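Local coordinates for structural protein VP1 (Trichodysplasia spinulosa-associated polyomavirus, PDB 4U60) that forms, as a jelly-roll pentamer, probably the outer coat of the virus and binds the sialylated oligosaccharide of the ganglioside GM1, at residues M33-D37 with E38-N42; K59-S62 with G63-P66; G184-V188 with E189-P193. One frame throughout, in Å; residues are numbered along the deposited sequence. Where two conformers were deposited one is given.

In the fold
The three contacts lie in series along the chain yet pack as neighbours, with contact 2 in the middle. The centres of contacts 1 and 2 are about 13 Å apart, and Met33 CE rests on Pro66 CB at 3.8 Å. Contact 3 is about 12 Å from contact 2, centre to centre: Ile65 CD1 packs on Pro187 CB at 3.4 Å, and a probable hydrogen bond joins Val188 N to Pro66 O. Contacts 1 and 3 lie about 18 Å apart between centres. Contact 2 alone holds glycan-pocket residues, Lys59 to Thr61; in contact 3, the Glu189 side chain remains about 9 Å from the sialic acid at nearest approach. Contacts 2 and 3 both adjoin the third subunit.

Contact 1 (M33-D37 with E38-N42)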
loop_
_atom_site.group_PDB
_atom_site.type_symbol
_atom_site.label_atom_id
_atom_site.label_comp_id
_atom_site.label_asym_id
_atom_site.label_seq_id
_atom_site.Cartn_x
_atom_site.Cartn_y
_atom_site.Cartn_z
ATOM N N MET C 33 21.420 19.068 -2.030
ATOM C CA MET C 33 21.256 18.687 -0.644
ATOM C C MET C 33 22.014 19.526 0.363
ATOM O O MET C 33 21.729 19.452 1.549
ATOM C CB MET C 33 21.669 17.225 -0.489
ATOM C CG MET C 33 20.749 16.222 -1.191
ATOM S SD MET C 33 19.057 16.178 -0.550
ATOM C CE MET C 33 18.192 17.220 -1.720
ATOM N N GLY C 34 22.996 20.297 -0.099
ATOM C CA GLY C 34 23.767 21.173 0.786
ATOM C C GLY C 34 25.200 21.331 0.330
ATOM O O GLY C 34 25.747 22.439 0.359
ATOM N N GLN C 35 25.836 20.229 -0.040
ATOM C CA GLN C 35 27.132 20.283 -0.691
ATOM C C GLN C 35 26.826 20.160 -2.181
ATOM O O GLN C 35 26.615 19.066 -2.715
ATOM C CB GLN C 35 28.016 19.171 -0.169
ATOM C CG GLN C 35 29.499 19.286 -0.454
ATOM C CD GLN C 35 29.826 19.850 -1.815
ATOM O OE1 GLN C 35 29.804 21.085 -2.033
ATOM N NE2 GLN C 35 30.170 18.952 -2.744
ATOM N N ASN C 36 26.772 21.308 -2.840
ATOM C CA ASN C 36 26.257 21.414 -4.207
ATOM C C ASN C 36 27.344 21.674 -5.240
ATOM O O ASN C 36 27.029 21.918 -6.412
ATOM C CB ASN C 36 25.179 22.506 -4.243
ATOM C CG ASN C 36 24.059 22.218 -3.261
ATOM O OD1 ASN C 36 23.840 21.057 -2.886
ATOM N ND2 ASN C 36 23.368 23.248 -2.833
ATOM N N ASP C 37 28.596 21.566 -4.803
ATOM C CA ASP C 37 29.779 21.735 -5.648
ATOM C C ASP C 37 30.223 20.362 -6.132
ATOM O O ASP C 37 30.749 19.556 -5.359
ATOM C CB ASP C 37 30.907 22.430 -4.848
ATOM C CG ASP C 37 32.115 22.773 -5.684
ATOM O OD1 ASP C 37 32.341 22.153 -6.744
ATOM O OD2 ASP C 37 32.866 23.679 -5.243
ATOM N N GLU C 38 30.025 20.113 -7.418
ATOM C CA GLU C 38 30.342 18.824 -8.008
ATOM C C GLU C 38 31.819 18.436 -7.954
ATOM O O GLU C 38 32.162 17.304 -8.301
ATOM C CB GLU C 38 29.799 18.755 -9.442
ATOM C CG GLU C 38 30.537 19.542 -10.519
ATOM C CD GLU C 38 29.949 19.225 -11.893
ATOM O OE1 GLU C 38 30.433 18.295 -12.596
ATOM O OE2 GLU C 38 28.969 19.871 -12.256
ATOM N N SER C 39 32.692 19.361 -7.537
ATOM C CA SER C 39 34.106 19.052 -7.421
ATOM C C SER C 39 34.499 18.612 -6.021
ATOM O O SER C 39 35.643 18.184 -5.808
ATOM C CB SER C 39 34.973 20.255 -7.838
ATOM O OG SER C 39 34.944 21.279 -6.844
ATOM N N LYS C 40 33.596 18.719 -5.064
ATOM C CA LYS C 40 33.956 18.480 -3.675
ATOM C C LYS C 40 33.426 17.153 -3.149
ATOM O O LYS C 40 32.407 16.629 -3.633
ATOM C CB LYS C 40 33.477 19.644 -2.809
ATOM C CG LYS C 40 34.274 20.916 -3.031
ATOM C CD LYS C 40 33.922 21.955 -1.986
ATOM C CE LYS C 40 34.881 23.123 -2.025
ATOM N NZ LYS C 40 34.456 24.174 -1.050
ATOM N N ASP C 41 34.111 16.607 -2.144
ATOM C CA ASP C 41 33.653 15.384 -1.520
ATOM C C ASP C 41 32.263 15.718 -0.986
ATOM O O ASP C 41 31.887 16.896 -0.865
ATOM C CB ASP C 41 34.569 14.907 -0.379
ATOM C CG ASP C 41 36.002 14.643 -0.826
ATOM O OD1 ASP C 41 36.266 14.552 -2.034
ATOM O OD2 ASP C 41 36.868 14.518 0.064
ATOM N N ASN C 42 31.473 14.710 -0.698
ATOM C CA ASN C 42 30.116 14.964 -0.166
ATOM C C ASN C 42 29.111 15.558 -1.166
ATOM O O ASN C 42 27.998 15.862 -0.786
ATOM C CB ASN C 42 30.095 15.912 1.055
ATOM C CG ASN C 42 30.623 15.286 2.325
ATOM O OD1 ASN C 42 30.899 14.090 2.389
ATOM N ND2 ASN C 42 30.763 16.118 3.366
HETATM O O HOH W 1 27.925 21.592 -9.067
HETATM O O HOH W 2 32.270 25.227 -3.114
#
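Gln35, Asp37 and Lys40 meet in a local, largely surface contact built round the type I beta turn from Asp37 to Lys40, within the long loop that leads from strand 12-29 to strand 69-74. The turn is closed by Lys40 N, which donates to Asp37 O at 3.0 Å. The same carbonyl is held from the opposite face of its plane by Gln35: NE2 donates to Asp37 O over 2.7 Å, nearly straight at 171°, with the acceptor lying in the amide plane. The bend of the Gln35 chain at chi2 (-38°) brings the amide round beside Asp37, and OE1 takes Asp37 N at 3.1 Å. Glutamine suits this buried place because one flat group carries both the donor and the acceptor that Asp37 requires. Segment 38-42 packs along the chain: Gln35 CG lies 3.7 Å from Asn42 CB, and Gln35 NE2 3.4 Å from Lys40 CB. A further bond from Gln35 NE2 to Asp41 O is weak, its angle at the hydrogen only 123°.

The Asp37 carboxylate adds an Asx turn. OD1 accepts Ser39 N at 2.9 Å and Ser39 OG at 2.7 Å, both from the same face, so a short hydroxyl side chain doubles the grip. A water bridges Asp37 OD2 to Lys40 NZ, while the aliphatic part of the lysine runs obliquely across the carboxylate.

Asp41 reaches the second subunit, forming a salt bridge with Arg150 and hydrogen bonds with Tyr149 and Gln167 of that chain. Gln35 is also tied to Tyr45 by backbone hydrogen bonding, and Met33 turns from the loop onto Cys247 and Ile249 of strand 241-254 and Tyr262 of strand 260-279.

Contact 2 (K59-S62 with G63-P66); sequences KPTS and GEIP. With SIA (N-acetyl-alpha-neuraminic acid), chain G.
Glu64 OE1 is gripped by three donors: Thr61 N at 2.8 Å, Thr61 OG1 at 2.6 Å and, from elsewhere in the chain, the hydroxyl of Thr50. The two Thr61 groups meet the oxygen on its anti side, from opposite faces of the carboxylate plane. Threonine suits the position because chi1 of 58° sets OG1 between its backbone N and carbonyl carbon, bringing hydroxyl and N-H to bear on the same acceptor. Such bonds would tend to favour the charged form of this buried glutamate.

The carboxylate thereby braces a type II beta turn from Thr61 to Glu64, whose own backbone bond, Glu64 N to Thr61 O, is weak at 3.3 Å. Gly63 occupies the third position, where phi of 90° would drive a CB into Ser62 O. Beneath the turn, Pro60 CB packs on both Glu64 CG and Ile65 CG2, each 3.9 Å away.

Just before the turn, the main chain of Lys59 binds the sialic acid. Lys59 N donates to O10 of the N-acetyl group at 3.0 Å, and sugar O4 donates to Lys59 O at 2.6 Å. Thr61 CG2 approaches the sugar carboxylate, coming 3.5 Å from O1A. Thr50 OG1, bonded to both Glu64 and the sugar, links turn and glycan, while Arg114 of the third subunit binds the sugar too.

His109 of that subunit packs on Pro60, Glu64 and Ile65, and the segment sits late in the loop that follows strand 12-29, shortly before strand 69-74 begins.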
loop_
_atom_site.group_PDB
_atom_site.type_symbol
_atom_site.label_atom_id
_atom_site.label_comp_id
_atom_site.label_asym_id
_atom_site.label_seq_id
_atom_site.Cartn_x
_atom_site.Cartn_y
_atom_site.Cartn_z
ATOM N N LYS C 59 19.815 27.546 14.341
ATOM C CA LYS C 59 20.627 28.153 13.300
ATOM C C LYS C 59 21.345 27.040 12.543
ATOM O O LYS C 59 22.432 26.613 12.933
ATOM C CB LYS C 59 21.622 29.116 13.928
ATOM C CG LYS C 59 22.400 29.926 12.919
ATOM C CD LYS C 59 23.287 30.922 13.629
ATOM C CE LYS C 59 24.145 31.671 12.618
ATOM N NZ LYS C 59 24.949 32.744 13.246
ATOM N N PRO C 60 20.724 26.552 11.471
ATOM C CA PRO C 60 21.392 25.477 10.737
ATOM C C PRO C 60 22.747 25.881 10.213
ATOM O O PRO C 60 22.960 27.037 9.830
ATOM C CB PRO C 60 20.419 25.163 9.579
ATOM C CG PRO C 60 19.454 26.306 9.548
ATOM C CD PRO C 60 19.388 26.861 10.919
ATOM N N THR C 61 23.689 24.942 10.232
ATOM C CA THR C 61 25.003 25.212 9.696
ATOM C C THR C 61 24.907 25.376 8.182
ATOM O O THR C 61 23.945 24.919 7.524
ATOM C CB THR C 61 25.984 24.080 10.032
ATOM O OG1 THR C 61 25.496 22.840 9.508
ATOM C CG2 THR C 61 26.157 23.958 11.550
ATOM N N SER C 62 25.918 26.030 7.628
ATOM C CA SER C 62 25.985 26.196 6.193
ATOM C C SER C 62 26.104 24.841 5.516
ATOM O O SER C 62 26.983 24.040 5.851
ATOM C CB SER C 62 27.171 27.062 5.791
ATOM O OG SER C 62 27.103 27.340 4.401
ATOM N N GLY C 63 25.193 24.584 4.588
ATOM C CA GLY C 63 25.230 23.357 3.807
ATOM C C GLY C 63 24.490 22.172 4.370
ATOM O O GLY C 63 24.539 21.104 3.773
ATOM N N GLU C 64 23.815 22.301 5.512
ATOM C CA GLU C 64 23.087 21.156 6.046
ATOM C C GLU C 64 21.624 21.098 5.621
ATOM O O GLU C 64 20.910 20.203 6.059
ATOM C CB GLU C 64 23.187 21.062 7.574
ATOM C CG GLU C 64 22.352 22.039 8.395
ATOM C CD GLU C 64 22.350 21.642 9.854
ATOM O OE1 GLU C 64 23.186 22.201 10.619
ATOM O OE2 GLU C 64 21.557 20.737 10.209
ATOM N N ILE C 65 21.162 22.038 4.800
ATOM C CA ILE C 65 19.762 22.006 4.456
ATOM C C ILE C 65 19.522 21.908 2.936
ATOM O O ILE C 65 20.125 22.617 2.139
ATOM C CB ILE C 65 18.916 23.093 5.114
ATOM C CG1 ILE C 65 19.309 24.393 4.516
ATOM C CG2 ILE C 65 18.942 23.072 6.663
ATOM C CD1 ILE C 65 18.362 24.734 3.410
ATOM N N PRO C 66 18.651 20.983 2.552
ATOM C CA PRO C 66 18.294 20.808 1.150
ATOM C C PRO C 66 17.529 21.986 0.548
ATOM O O PRO C 66 16.733 22.630 1.243
ATOM C CB PRO C 66 17.422 19.557 1.177
ATOM C CG PRO C 66 17.925 18.788 2.352
ATOM C CD PRO C 66 18.311 19.809 3.365
HETATM C C1 SIA G . 27.681 23.979 15.337
HETATM C C2 SIA G . 26.944 24.791 16.394
HETATM C C3 SIA G . 26.207 25.964 15.740
HETATM C C4 SIA G . 24.909 25.584 15.013
HETATM C C5 SIA G . 24.051 24.633 15.836
HETATM C C6 SIA G . 24.906 23.475 16.353
HETATM C C7 SIA G . 24.163 22.463 17.224
HETATM C C8 SIA G . 25.107 21.410 17.825
HETATM C C9 SIA G . 24.407 20.103 18.238
HETATM C C10 SIA G . 21.685 24.541 15.133
HETATM C C11 SIA G . 20.644 23.854 14.275
HETATM N N5 SIA G . 22.936 24.076 15.054
HETATM O O1A SIA G . 28.220 24.574 14.367
HETATM O O1B SIA G . 27.773 22.728 15.440
HETATM O O4 SIA G . 24.222 26.835 14.753
HETATM O O6 SIA G . 26.007 24.003 17.129
HETATM O O7 SIA G . 23.445 23.125 18.256
HETATM O O8 SIA G . 26.111 21.077 16.877
HETATM O O9 SIA G . 24.106 19.287 17.082
HETATM O O10 SIA G . 21.389 25.499 15.827
#

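Contact 3 (G184-V188 with E189-P193); sequences GAFPV and ECWCP
Phe186 points the edge of its ring at the face of Trp191 in a T-shaped pair, with planes 62° apart and the centroids of the phenyl and five-membered rings separated by 5.2 Å. The touching atom is CD2, which stands over the rim of the indole 3.7 Å from Trp191 NE1. Pro187 approaches differently. Its ring lies alongside the tryptophan and points the same way, CD meeting Trp191 CD1 at 3.8 Å, while its backbone N lies at the indole edge, in plane. The compact proline ring thus packs at the indole edge while phenylalanine takes one face.

Trp191 starts strand 191-193, an outermost strand, within this chain, of a small three-stranded antiparallel sheet in the jelly-roll coat protein, next to strand 141-144. The chain enters it through a tight bend over Pro187 O, which accepts weak bonds from Cys190 N and Trp191 N, the latter at 3.2 Å. Within the bend the compact Cys190 SG lies against Pro187 CB, 3.8 Å away.

The buried polar ends have partners beyond the bend: Trp191 NE1 donates to Val160 O, and the indole also pairs edge-to-face with Phe144. The buried Glu189 carboxylate is hydrogen-bonded to Tyr153 and to His109 of the third subunit. Ser103 of that subunit bonds both Val188 O and Trp191 O, two acceptors lying only 3.3 Å apart.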
loop_
_atom_site.group_PDB
_atom_site.type_symbol
_atom_site.label_atom_id
_atom_site.label_comp_id
_atom_site.label_asym_id
_atom_site.label_seq_id
_atom_site.Cartn_x
_atom_site.Cartn_y
_atom_site.Cartn_z
ATOM N N GLY C 184 19.404 25.735 -6.098
ATOM C CA GLY C 184 20.229 25.497 -4.927
ATOM C C GLY C 184 20.235 26.594 -3.872
ATOM O O GLY C 184 21.220 26.763 -3.149
ATOM N N ALA C 185 19.120 27.301 -3.728
ATOM C CA ALA C 185 19.068 28.485 -2.854
ATOM C C ALA C 185 17.804 28.644 -1.988
ATOM O O ALA C 185 17.847 29.303 -0.954
ATOM C CB ALA C 185 19.229 29.726 -3.698
ATOM N N PHE C 186 16.690 28.066 -2.412
ATOM C CA PHE C 186 15.428 28.152 -1.680
ATOM C C PHE C 186 15.224 26.890 -0.838
ATOM O O PHE C 186 15.029 25.800 -1.397
ATOM C CB PHE C 186 14.270 28.293 -2.682
ATOM C CG PHE C 186 14.173 29.641 -3.331
ATOM C CD1 PHE C 186 14.997 29.989 -4.394
ATOM C CD2 PHE C 186 13.255 30.579 -2.870
ATOM C CE1 PHE C 186 14.887 31.248 -4.990
ATOM C CE2 PHE C 186 13.147 31.820 -3.470
ATOM C CZ PHE C 186 13.971 32.162 -4.519
ATOM N N PRO C 187 15.304 27.021 0.505
ATOM C CA PRO C 187 15.190 25.795 1.317
ATOM C C PRO C 187 13.833 25.143 1.221
ATOM O O PRO C 187 12.786 25.804 1.279
ATOM C CB PRO C 187 15.431 26.293 2.742
ATOM C CG PRO C 187 16.277 27.514 2.572
ATOM C CD PRO C 187 15.709 28.170 1.330
ATOM N N VAL C 188 13.841 23.822 1.118
ATOM C CA VAL C 188 12.541 23.135 1.037
ATOM C C VAL C 188 11.828 23.166 2.378
ATOM O O VAL C 188 10.587 23.174 2.402
ATOM C CB VAL C 188 12.571 21.713 0.435
ATOM C CG1 VAL C 188 13.265 21.728 -0.924
ATOM C CG2 VAL C 188 13.165 20.680 1.406
ATOM N N GLU C 189 12.571 23.284 3.479
ATOM C CA GLU C 189 11.946 23.295 4.802
ATOM C C GLU C 189 11.048 24.501 5.041
ATOM O O GLU C 189 10.233 24.466 5.943
ATOM C CB GLU C 189 12.994 23.262 5.919
ATOM C CG GLU C 189 13.821 24.517 6.069
ATOM C CD GLU C 189 14.769 24.448 7.244
ATOM O OE1 GLU C 189 15.394 23.394 7.430
ATOM O OE2 GLU C 189 14.889 25.435 7.987
ATOM N N CYS C 190 11.209 25.575 4.264
ATOM C CA CYS C 190 10.416 26.791 4.515
ATOM C C CYS C 190 9.677 27.336 3.314
ATOM O O CYS C 190 8.927 28.300 3.461
ATOM C CB CYS C 190 11.270 27.863 5.180
ATOM S SG CYS C 190 12.654 28.453 4.193
ATOM N N TRP C 191 9.867 26.728 2.147
ATOM C CA TRP C 191 9.152 27.147 0.944
ATOM C C TRP C 191 8.443 25.960 0.325
ATOM O O TRP C 191 9.060 24.920 0.107
ATOM C CB TRP C 191 10.090 27.707 -0.127
ATOM C CG TRP C 191 10.823 28.979 0.236
ATOM C CD1 TRP C 191 12.170 29.119 0.448
ATOM C CD2 TRP C 191 10.259 30.301 0.374
ATOM N NE1 TRP C 191 12.474 30.426 0.745
ATOM C CE2 TRP C 191 11.323 31.177 0.676
ATOM C CE3 TRP C 191 8.968 30.820 0.267
ATOM C CZ2 TRP C 191 11.128 32.544 0.878
ATOM C CZ3 TRP C 191 8.763 32.163 0.466
ATOM C CH2 TRP C 191 9.848 33.020 0.766
ATOM N N CYS C 192 7.177 26.165 -0.034
ATOM C CA CYS C 192 6.375 25.140 -0.688
ATOM C C CYS C 192 5.628 25.778 -1.879
ATOM O O CYS C 192 5.583 27.006 -2.025
ATOM C CB CYS C 192 5.365 24.562 0.315
ATOM S SG CYS C 192 4.192 25.745 1.027
ATOM N N PRO C 193 5.028 24.955 -2.737
ATOM C CA PRO C 193 4.246 25.577 -3.804
ATOM C C PRO C 193 3.084 26.383 -3.251
ATOM O O PRO C 193 2.426 25.957 -2.290
ATOM C CB PRO C 193 3.761 24.368 -4.634
ATOM C CG PRO C 193 4.764 23.320 -4.360
ATOM C CD PRO C 193 5.122 23.499 -2.903
#